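Putative metalloprotease II (Bacteroides fragilis, PDB 4ON1) probably cleaves peptide bonds as an extracellular, fragilysin-related zinc metalloendopeptidase encoded on the pathogenicity island. Local coordinates at residues Ile66-Glu77 / Thr221-Lys232; Leu88-Arg96 / Asp105-Glu113. One frame throughout, in Å; residues are numbered along the deposited sequence.

Interaction 1. Residues Ile66-Glu77 / Thr221-Lys232; sequences IEESNRPVYLFE and TSQIQAVTTSLK
T228 OG1 meets L75 CD1 at 3.7 Å, the two side chains reaching tip to tip. This hydroxyl is held twice: OG1 of T228 donates to I224 O at 2.9 Å, and it is also hydrogen-bonded to the OH of Y244. I224 O accepts from T228 N as well, one turn along the helix. The contact packs a beta hairpin of the fragilysin-type N-terminal domain against helix 217-230. This is consistent with a prodomain lying on the protease domain, as in profragilysin. The hairpin turns at S69 and N70. Strand 71-77 crosses helix 221-230 at -54°, with the axes 10.0 Å apart at closest approach.

The apolar layer is buried. I66 and I224 lie alongside each other and point opposite ways. CD1 of I66 lies 3.8 Å from CG2 of I224. L75 runs alongside the bent side chain of Q225, also in the opposite direction. T221 presents its methyl to the hairpin. With chi1 at 50°, its CG2 is anti to the carbonyl carbon and sits 4.1 Å from V73 CG1. OE1 of E68 reaches the same methyl, the two side chains crossing at about a right angle. The polar ends of E68 and T221 both find Y92.

At the far end, a more open charge pair closes the contact. K232 bends at its third torsion, chi3 -67°, and comes from the direction opposite to E77. NZ of K232 makes a salt bridge with OE1 of E77; the hydrogen bond within it is weak, at 3.3 Å.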
loop_
_atom_site.group_PDB
_atom_site.type_symbol
_atom_site.label_atom_id
_atom_site.label_comp_id
_atom_site.label_asym_id
_atom_site.label_seq_id
_atom_site.Cartn_x
_atom_site.Cartn_y
_atom_site.Cartn_z
ATOM N N ILE A 66 6.202 -6.125 8.625
ATOM C CA ILE A 66 4.768 -6.246 8.398
ATOM C C ILE A 66 4.227 -7.489 9.095
ATOM O O ILE A 66 4.766 -8.589 8.940
ATOM C CB ILE A 66 4.423 -6.328 6.895
ATOM C CG1 ILE A 66 5.041 -5.150 6.130
ATOM C CG2 ILE A 66 2.909 -6.395 6.691
ATOM C CD1 ILE A 66 4.906 -5.281 4.621
ATOM N N GLU A 67 3.173 -7.307 9.878
ATOM C CA GLU A 67 2.514 -8.423 10.540
ATOM C C GLU A 67 1.111 -8.579 9.988
ATOM O O GLU A 67 0.304 -7.651 10.041
ATOM C CB GLU A 67 2.478 -8.215 12.051
ATOM C CG GLU A 67 1.636 -9.230 12.797
ATOM C CD GLU A 67 1.270 -8.761 14.197
ATOM O OE1 GLU A 67 1.994 -7.902 14.751
ATOM O OE2 GLU A 67 0.246 -9.237 14.733
ATOM N N GLU A 68 0.849 -9.755 9.430
ATOM C CA GLU A 68 -0.418 -10.086 8.796
ATOM C C GLU A 68 -0.867 -11.464 9.294
ATOM O O GLU A 68 -0.152 -12.457 9.111
ATOM C CB GLU A 68 -0.251 -10.076 7.274
ATOM C CG GLU A 68 -1.441 -10.538 6.456
ATOM C CD GLU A 68 -1.050 -10.798 5.006
ATOM O OE1 GLU A 68 -0.986 -9.827 4.216
ATOM O OE2 GLU A 68 -0.777 -11.976 4.662
ATOM N N SER A 69 -2.020 -11.519 9.953
ATOM C CA SER A 69 -2.482 -12.756 10.592
ATOM C C SER A 69 -1.406 -13.360 11.484
ATOM O O SER A 69 -1.152 -14.568 11.432
ATOM C CB SER A 69 -2.903 -13.784 9.539
ATOM O OG SER A 69 -3.954 -13.279 8.734
ATOM N N ASN A 70 -0.767 -12.505 12.278
ATOM C CA ASN A 70 0.349 -12.888 13.140
ATOM C C ASN A 70 1.489 -13.574 12.394
ATOM O O ASN A 70 2.184 -14.416 12.964
ATOM C CB ASN A 70 -0.138 -13.806 14.260
ATOM C CG ASN A 70 -1.284 -13.204 15.037
ATOM O OD1 ASN A 70 -1.112 -12.224 15.765
ATOM N ND2 ASN A 70 -2.466 -13.793 14.892
ATOM N N ARG A 71 1.681 -13.215 11.126
ATOM C CA ARG A 71 2.786 -13.768 10.345
ATOM C C ARG A 71 3.508 -12.648 9.609
ATOM O O ARG A 71 2.882 -11.665 9.215
ATOM C CB ARG A 71 2.290 -14.798 9.335
ATOM C CG ARG A 71 1.647 -16.052 9.926
ATOM C CD ARG A 71 2.642 -16.938 10.648
ATOM N NE ARG A 71 2.003 -18.166 11.122
ATOM C CZ ARG A 71 1.510 -18.337 12.344
ATOM N NH1 ARG A 71 1.548 -17.343 13.221
ATOM N NH2 ARG A 71 0.956 -19.495 12.678
ATOM N N PRO A 72 4.829 -12.790 9.425
ATOM C CA PRO A 72 5.584 -11.748 8.720
ATOM C C PRO A 72 5.267 -11.712 7.225
ATOM O O PRO A 72 4.999 -12.750 6.607
ATOM C CB PRO A 72 7.047 -12.143 8.963
ATOM C CG PRO A 72 7.009 -13.629 9.208
ATOM C CD PRO A 72 5.671 -13.926 9.847
ATOM N N VAL A 73 5.278 -10.507 6.659
ATOM C CA VAL A 73 5.198 -10.315 5.214
ATOM C C VAL A 73 6.440 -9.540 4.783
ATOM O O VAL A 73 6.876 -8.633 5.482
ATOM C CB VAL A 73 3.923 -9.546 4.791
ATOM C CG1 VAL A 73 3.925 -9.288 3.285
ATOM C CG2 VAL A 73 2.663 -10.298 5.214
ATOM N N TYR A 74 7.034 -9.925 3.661
ATOM C CA TYR A 74 8.300 -9.340 3.248
ATOM C C TYR A 74 8.149 -8.512 1.972
ATOM O O TYR A 74 7.355 -8.836 1.088
ATOM C CB TYR A 74 9.355 -10.440 3.070
ATOM C CG TYR A 74 9.588 -11.264 4.324
ATOM C CD1 TYR A 74 10.284 -10.736 5.409
ATOM C CD2 TYR A 74 9.095 -12.560 4.433
ATOM C CE1 TYR A 74 10.494 -11.481 6.561
ATOM C CE2 TYR A 74 9.297 -13.314 5.582
ATOM C CZ TYR A 74 9.998 -12.770 6.638
ATOM O OH TYR A 74 10.204 -13.518 7.772
ATOM N N LEU A 75 8.888 -7.411 1.912
ATOM C CA LEU A 75 8.871 -6.535 0.753
ATOM C C LEU A 75 10.196 -6.642 0.011
ATOM O O LEU A 75 11.236 -6.897 0.616
ATOM C CB LEU A 75 8.613 -5.081 1.168
ATOM C CG LEU A 75 7.311 -4.776 1.910
ATOM C CD1 LEU A 75 7.164 -3.278 2.168
ATOM C CD2 LEU A 75 6.124 -5.281 1.109
ATOM N N PHE A 76 10.148 -6.445 -1.302
ATOM C CA PHE A 76 11.339 -6.514 -2.136
ATOM C C PHE A 76 11.277 -5.379 -3.136
ATOM O O PHE A 76 10.187 -4.925 -3.476
ATOM C CB PHE A 76 11.433 -7.854 -2.869
ATOM C CG PHE A 76 11.316 -9.053 -1.973
ATOM C CD1 PHE A 76 12.454 -9.723 -1.541
ATOM C CD2 PHE A 76 10.066 -9.525 -1.582
ATOM C CE1 PHE A 76 12.355 -10.840 -0.723
ATOM C CE2 PHE A 76 9.955 -10.639 -0.762
ATOM C CZ PHE A 76 11.102 -11.297 -0.331
ATOM N N GLU A 77 12.435 -4.917 -3.597
ATOM C CA GLU A 77 12.474 -3.876 -4.613
ATOM C C GLU A 77 13.684 -3.997 -5.539
ATOM O O GLU A 77 14.727 -4.549 -5.170
ATOM C CB GLU A 77 12.468 -2.488 -3.964
ATOM C CG GLU A 77 13.743 -2.147 -3.212
ATOM C CD GLU A 77 13.660 -0.802 -2.503
ATOM O OE1 GLU A 77 12.701 -0.043 -2.764
ATOM O OE2 GLU A 77 14.554 -0.508 -1.679
ATOM N N THR A 221 -1.072 -4.859 1.452
ATOM C CA THR A 221 0.386 -4.836 1.467
ATOM C C THR A 221 0.940 -4.109 0.237
ATOM O O THR A 221 2.039 -3.571 0.287
ATOM C CB THR A 221 0.972 -6.247 1.582
ATOM O OG1 THR A 221 0.378 -7.103 0.601
ATOM C CG2 THR A 221 0.679 -6.809 2.994
ATOM N N SER A 222 0.178 -4.065 -0.855
ATOM C CA SER A 222 0.564 -3.201 -1.978
ATOM C C SER A 222 0.488 -1.724 -1.578
ATOM O O SER A 222 1.360 -0.939 -1.947
ATOM C CB SER A 222 -0.317 -3.443 -3.209
ATOM O OG SER A 222 -0.103 -4.735 -3.746
ATOM N N GLN A 223 -0.542 -1.348 -0.820
ATOM C CA GLN A 223 -0.631 0.018 -0.296
ATOM C C GLN A 223 0.534 0.322 0.645
ATOM O O GLN A 223 1.084 1.426 0.636
ATOM C CB GLN A 223 -1.948 0.237 0.445
ATOM C CG GLN A 223 -3.210 0.150 -0.417
ATOM C CD GLN A 223 -3.522 1.456 -1.119
ATOM O OE1 GLN A 223 -3.073 2.520 -0.692
ATOM N NE2 GLN A 223 -4.320 1.389 -2.179
ATOM N N ILE A 224 0.892 -0.670 1.456
ATOM C CA ILE A 224 1.985 -0.549 2.418
ATOM C C ILE A 224 3.321 -0.341 1.721
ATOM O O ILE A 224 4.168 0.428 2.179
ATOM C CB ILE A 224 2.084 -1.803 3.309
ATOM C CG1 ILE A 224 0.976 -1.809 4.361
ATOM C CG2 ILE A 224 3.433 -1.887 3.980
ATOM C CD1 ILE A 224 0.865 -3.152 5.084
ATOM N N GLN A 225 3.507 -1.053 0.616
ATOM C CA GLN A 225 4.715 -0.930 -0.178
ATOM C C GLN A 225 4.911 0.521 -0.630
ATOM O O GLN A 225 6.013 1.064 -0.555
ATOM C CB GLN A 225 4.637 -1.871 -1.378
ATOM C CG GLN A 225 5.802 -1.789 -2.324
ATOM C CD GLN A 225 6.745 -2.949 -2.148
ATOM O OE1 GLN A 225 6.485 -4.067 -2.616
ATOM N NE2 GLN A 225 7.848 -2.698 -1.457
ATOM N N ALA A 226 3.828 1.144 -1.081
ATOM C CA ALA A 226 3.869 2.549 -1.480
ATOM C C ALA A 226 4.191 3.473 -0.300
ATOM O O ALA A 226 4.978 4.413 -0.447
ATOM C CB ALA A 226 2.561 2.950 -2.127
ATOM N N VAL A 227 3.608 3.201 0.869
ATOM C CA VAL A 227 3.953 3.975 2.057
ATOM C C VAL A 227 5.445 3.875 2.306
ATOM O O VAL A 227 6.120 4.883 2.528
ATOM C CB VAL A 227 3.234 3.484 3.322
ATOM C CG1 VAL A 227 3.636 4.350 4.516
ATOM C CG2 VAL A 227 1.721 3.503 3.130
ATOM N N THR A 228 5.949 2.646 2.231
ATOM C CA THR A 228 7.353 2.356 2.497
ATOM C C THR A 228 8.263 3.091 1.520
ATOM O O THR A 228 9.307 3.622 1.904
ATOM C CB THR A 228 7.612 0.839 2.447
ATOM O OG1 THR A 228 6.812 0.193 3.454
ATOM C CG2 THR A 228 9.074 0.529 2.699
ATOM N N THR A 229 7.857 3.138 0.259
ATOM C CA THR A 229 8.605 3.892 -0.740
ATOM C C THR A 229 8.597 5.386 -0.417
ATOM O O THR A 229 9.631 6.044 -0.457
ATOM C CB THR A 229 8.029 3.665 -2.140
ATOM O OG1 THR A 229 8.177 2.283 -2.488
ATOM C CG2 THR A 229 8.752 4.538 -3.173
ATOM N N SER A 230 7.433 5.910 -0.048
ATOM C CA SER A 230 7.314 7.337 0.221
ATOM C C SER A 230 8.139 7.763 1.423
ATOM O O SER A 230 8.561 8.919 1.505
ATOM C CB SER A 230 5.849 7.722 0.435
ATOM O OG SER A 230 5.365 7.271 1.693
ATOM N N LEU A 231 8.386 6.829 2.341
ATOM C CA LEU A 231 9.097 7.146 3.579
ATOM C C LEU A 231 10.538 6.657 3.585
ATOM O O LEU A 231 11.212 6.710 4.622
ATOM C CB LEU A 231 8.357 6.563 4.786
ATOM C CG LEU A 231 6.921 7.061 4.964
ATOM C CD1 LEU A 231 6.336 6.572 6.287
ATOM C CD2 LEU A 231 6.895 8.582 4.894
ATOM N N LYS A 232 11.010 6.176 2.438
ATOM C CA LYS A 232 12.383 5.681 2.323
ATOM C C LYS A 232 13.421 6.702 2.799
ATOM O O LYS A 232 14.420 6.341 3.437
ATOM C CB LYS A 232 12.694 5.289 0.879
ATOM C CG LYS A 232 14.080 4.683 0.704
ATOM C CD LYS A 232 14.387 4.338 -0.751
ATOM C CE LYS A 232 13.509 3.212 -1.265
ATOM N NZ LYS A 232 13.419 3.217 -2.753
#

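Interaction 2. Residues Leu88-Arg96 / Asp105-Glu113; sequences LSQSYATIR and DYIVYKDKE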
loop_
_atom_site.group_PDB
_atom_site.type_symbol
_atom_site.label_atom_id
_atom_site.label_comp_id
_atom_site.label_asym_id
_atom_site.label_seq_id
_atom_site.Cartn_x
_atom_site.Cartn_y
_atom_site.Cartn_z
ATOM N N LEU A 88 6.099 -10.931 -0.484
ATOM C CA LEU A 88 5.958 -12.341 -0.139
ATOM C C LEU A 88 5.200 -12.511 1.159
ATOM O O LEU A 88 5.677 -12.122 2.223
ATOM C CB LEU A 88 7.317 -13.041 -0.020
ATOM C CG LEU A 88 7.190 -14.491 0.480
ATOM C CD1 LEU A 88 6.319 -15.343 -0.447
ATOM C CD2 LEU A 88 8.554 -15.131 0.651
ATOM N N SER A 89 4.010 -13.089 1.055
ATOM C CA SER A 89 3.240 -13.487 2.222
ATOM C C SER A 89 3.142 -14.997 2.230
ATOM O O SER A 89 3.393 -15.637 1.212
ATOM C CB SER A 89 1.847 -12.859 2.190
ATOM O OG SER A 89 0.947 -13.547 3.040
ATOM N N GLN A 90 2.764 -15.575 3.360
ATOM C CA GLN A 90 2.575 -17.016 3.408
ATOM C C GLN A 90 1.330 -17.445 2.625
ATOM O O GLN A 90 1.193 -18.615 2.277
ATOM C CB GLN A 90 2.495 -17.497 4.862
ATOM C CG GLN A 90 3.834 -17.392 5.581
ATOM C CD GLN A 90 3.777 -17.852 7.019
ATOM O OE1 GLN A 90 2.814 -18.491 7.446
ATOM N NE2 GLN A 90 4.826 -17.544 7.774
ATOM N N SER A 91 0.450 -16.492 2.325
ATOM C CA SER A 91 -0.822 -16.776 1.648
ATOM C C SER A 91 -0.876 -16.306 0.194
ATOM O O SER A 91 -1.763 -16.701 -0.570
ATOM C CB SER A 91 -1.974 -16.125 2.411
ATOM O OG SER A 91 -1.987 -16.556 3.755
ATOM N N TYR A 92 0.038 -15.420 -0.179
ATOM C CA TYR A 92 0.024 -14.865 -1.521
ATOM C C TYR A 92 1.376 -14.229 -1.815
ATOM O O TYR A 92 2.177 -14.012 -0.909
ATOM C CB TYR A 92 -1.100 -13.827 -1.663
ATOM C CG TYR A 92 -0.892 -12.654 -0.738
ATOM C CD1 TYR A 92 -0.097 -11.576 -1.121
ATOM C CD2 TYR A 92 -1.449 -12.645 0.533
ATOM C CE1 TYR A 92 0.117 -10.518 -0.278
ATOM C CE2 TYR A 92 -1.242 -11.586 1.390
ATOM C CZ TYR A 92 -0.453 -10.527 0.974
ATOM O OH TYR A 92 -0.222 -9.470 1.810
ATOM N N ALA A 93 1.609 -13.900 -3.077
ATOM C CA ALA A 93 2.800 -13.150 -3.447
ATOM C C ALA A 93 2.457 -12.280 -4.632
ATOM O O ALA A 93 1.514 -12.576 -5.373
ATOM C CB ALA A 93 3.970 -14.081 -3.777
ATOM N N THR A 94 3.193 -11.186 -4.794
ATOM C CA THR A 94 2.939 -10.274 -5.902
ATOM C C THR A 94 4.242 -9.760 -6.471
ATOM O O THR A 94 5.259 -9.732 -5.786
ATOM C CB THR A 94 2.100 -9.035 -5.481
ATOM O OG1 THR A 94 2.890 -8.191 -4.638
ATOM C CG2 THR A 94 0.823 -9.447 -4.759
ATOM N N ILE A 95 4.185 -9.340 -7.726
ATOM C CA ILE A 95 5.245 -8.594 -8.371
ATOM C C ILE A 95 4.602 -7.408 -9.050
ATOM O O ILE A 95 3.562 -7.550 -9.694
ATOM C CB ILE A 95 6.009 -9.415 -9.436
ATOM C CG1 ILE A 95 6.697 -10.630 -8.826
ATOM C CG2 ILE A 95 7.059 -8.546 -10.121
ATOM C CD1 ILE A 95 7.682 -11.281 -9.782
ATOM N N ARG A 96 5.199 -6.236 -8.881
ATOM C CA ARG A 96 4.739 -5.050 -9.582
ATOM C C ARG A 96 5.887 -4.502 -10.404
ATOM O O ARG A 96 6.978 -4.271 -9.877
ATOM C CB ARG A 96 4.216 -3.996 -8.595
ATOM C CG ARG A 96 3.759 -2.717 -9.263
ATOM C CD ARG A 96 3.098 -1.775 -8.281
ATOM N NE ARG A 96 1.801 -2.277 -7.843
ATOM C CZ ARG A 96 0.972 -1.613 -7.049
ATOM N NH1 ARG A 96 1.299 -0.406 -6.608
ATOM N NH2 ARG A 96 -0.188 -2.154 -6.703
ATOM N N ASP A 105 0.531 -5.341 -12.147
ATOM C CA ASP A 105 0.529 -6.191 -10.948
ATOM C C ASP A 105 0.342 -7.662 -11.322
ATOM O O ASP A 105 -0.613 -8.007 -12.023
ATOM C CB ASP A 105 -0.588 -5.772 -9.984
ATOM C CG ASP A 105 -0.063 -5.174 -8.685
ATOM O OD1 ASP A 105 1.129 -5.363 -8.365
ATOM O OD2 ASP A 105 -0.858 -4.522 -7.976
ATOM N N TYR A 106 1.250 -8.523 -10.869
ATOM C CA TYR A 106 1.057 -9.970 -11.002
ATOM C C TYR A 106 0.739 -10.529 -9.626
ATOM O O TYR A 106 1.508 -10.330 -8.690
ATOM C CB TYR A 106 2.294 -10.664 -11.585
ATOM C CG TYR A 106 2.722 -10.160 -12.943
ATOM C CD1 TYR A 106 2.347 -10.825 -14.100
ATOM C CD2 TYR A 106 3.507 -9.022 -13.068
ATOM C CE1 TYR A 106 2.737 -10.370 -15.343
ATOM C CE2 TYR A 106 3.901 -8.556 -14.307
ATOM C CZ TYR A 106 3.512 -9.233 -15.441
ATOM O OH TYR A 106 3.904 -8.772 -16.680
ATOM N N ILE A 107 -0.394 -11.221 -9.504
ATOM C CA ILE A 107 -0.901 -11.639 -8.202
ATOM C C ILE A 107 -1.095 -13.157 -8.162
ATOM O O ILE A 107 -1.757 -13.729 -9.035
ATOM C CB ILE A 107 -2.238 -10.916 -7.885
ATOM C CG1 ILE A 107 -2.041 -9.393 -7.920
ATOM C CG2 ILE A 107 -2.827 -11.387 -6.558
ATOM C CD1 ILE A 107 -3.310 -8.616 -8.275
ATOM N N VAL A 108 -0.494 -13.804 -7.168
ATOM C CA VAL A 108 -0.645 -15.242 -6.967
ATOM C C VAL A 108 -1.006 -15.554 -5.519
ATOM O O VAL A 108 -0.318 -15.133 -4.599
ATOM C CB VAL A 108 0.652 -16.016 -7.354
ATOM C CG1 VAL A 108 0.839 -16.029 -8.844
ATOM C CG2 VAL A 108 1.888 -15.399 -6.696
ATOM N N TYR A 109 -2.089 -16.306 -5.330
ATOM C CA TYR A 109 -2.498 -16.775 -4.008
ATOM C C TYR A 109 -2.201 -18.257 -3.842
ATOM O O TYR A 109 -2.341 -19.026 -4.786
ATOM C CB TYR A 109 -3.988 -16.520 -3.784
ATOM C CG TYR A 109 -4.292 -15.130 -3.273
ATOM C CD1 TYR A 109 -4.141 -14.016 -4.089
ATOM C CD2 TYR A 109 -4.738 -14.939 -1.973
ATOM C CE1 TYR A 109 -4.418 -12.745 -3.616
ATOM C CE2 TYR A 109 -5.027 -13.682 -1.498
ATOM C CZ TYR A 109 -4.862 -12.588 -2.321
ATOM O OH TYR A 109 -5.149 -11.339 -1.841
ATOM N N LYS A 110 -1.782 -18.661 -2.647
ATOM C CA LYS A 110 -1.436 -20.060 -2.429
ATOM C C LYS A 110 -2.664 -20.958 -2.512
ATOM O O LYS A 110 -2.632 -22.027 -3.133
ATOM C CB LYS A 110 -0.740 -20.257 -1.086
ATOM C CG LYS A 110 -0.365 -21.710 -0.840
ATOM C CD LYS A 110 0.469 -21.897 0.418
ATOM C CE LYS A 110 -0.243 -21.351 1.635
ATOM N NZ LYS A 110 0.539 -21.593 2.884
ATOM N N ASP A 111 -3.748 -20.515 -1.894
ATOM C CA ASP A 111 -4.976 -21.299 -1.854
ATOM C C ASP A 111 -5.776 -21.107 -3.143
ATOM O O ASP A 111 -6.124 -19.981 -3.500
ATOM C CB ASP A 111 -5.812 -20.906 -0.635
ATOM C CG ASP A 111 -7.115 -21.675 -0.552
ATOM O OD1 ASP A 111 -7.130 -22.752 0.082
ATOM O OD2 ASP A 111 -8.120 -21.207 -1.130
ATOM N N LYS A 112 -6.049 -22.205 -3.846
ATOM C CA LYS A 112 -6.739 -22.130 -5.133
ATOM C C LYS A 112 -8.128 -21.497 -5.035
ATOM O O LYS A 112 -8.508 -20.703 -5.897
ATOM C CB LYS A 112 -6.873 -23.523 -5.759
ATOM C CG LYS A 112 -7.783 -23.530 -6.984
ATOM C CD LYS A 112 -7.823 -24.857 -7.727
ATOM C CE LYS A 112 -8.592 -24.708 -9.042
ATOM N NZ LYS A 112 -8.400 -25.857 -9.970
ATOM N N GLU A 113 -8.878 -21.835 -3.986
ATOM C CA GLU A 113 -10.203 -21.244 -3.804
ATOM C C GLU A 113 -10.084 -19.739 -3.625
ATOM O O GLU A 113 -10.825 -18.977 -4.248
ATOM C CB GLU A 113 -10.949 -21.847 -2.609
ATOM C CG GLU A 113 -11.168 -23.346 -2.667
ATOM C CD GLU A 113 -12.031 -23.838 -1.517
ATOM O OE1 GLU A 113 -12.978 -23.114 -1.135
ATOM O OE2 GLU A 113 -11.769 -24.946 -1.003
HETATM O O HOH W 1 2.908 -20.573 2.674
HETATM O O HOH W 2 -3.952 -18.169 -0.148
#
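R96 holds D105 through NE and NH2, each taking a different carboxylate oxygen. NH2 of R96 binds OD2 of D105 at 2.8 Å, on the syn side but tilted out of the carboxylate plane. NE of R96 binds OD1 of D105 at 3.2 Å, from above the carboxylate plane. Both oxygens lie near the guanidinium plane, but the two flat groups are turned 52° apart. The bend of R96 at chi3, -70°, brings its head back to D105.

The backbone bonds are those of an antiparallel beta hairpin, strands 92-99 and 102-109. A93 with V108 and I95 with Y106 are hydrogen-bonded pairs. Y92 with Y109, T94 with I107 and R96 with D105 are non-hydrogen-bonded pairs. A93 N to V108 O is short, at 2.7 Å. K110 N to S91 O adds one more bond past the last pair.

Among the aromatic contacts, CB of Y92 sits over the centre of the Y109 ring, 3.7 Å from its centroid. This is a CH-pi contact, 5° off the ring normal. The two rings themselves meet obliquely. Y109 OH bonds to H218 of helix 217-230, which packs on this face. On the other face, CB of A93 touches CG2 of V108 at 3.8 Å, and L31 of helix 28-35 packs on A93 and I95.

Water serves the exposed end. One water receives a bond from K110 NZ and donates to Q90 O at 2.6 Å. The direct bond from NZ to that oxygen is weak. A second water links S91 O to D111 N.

The chemistry thus changes along the hairpin. A two-point ion pair probably stabilises the charge of D105 at one end, while at the other the ammonium of K110 has a weak bond to the Q90 carbonyl and a water between them.

Interactions 1 and 2 have centres 14 Å apart, and interaction 2 is nested in the chain loop that interaction 1 closes. Y92 joins them. Its OH lies 2.5 Å from E68 OE1 and 2.7 Å from T221 OG1, both probable hydrogen bonds, so one phenol of interaction 2 meets both segments of interaction 1. V73 CG1 also packs on L88 O, at 3.5 Å. Helix 217-230 is shared: it supplies one side of interaction 1, and its residues E217, H218 and S222 pack on the hairpin of interaction 2. Neither is at the zinc site of D176, H334, H338 and H344. The helix does reach that region, because Q223 bonds to L332 N on helix 331-340, which carries H334 and H338.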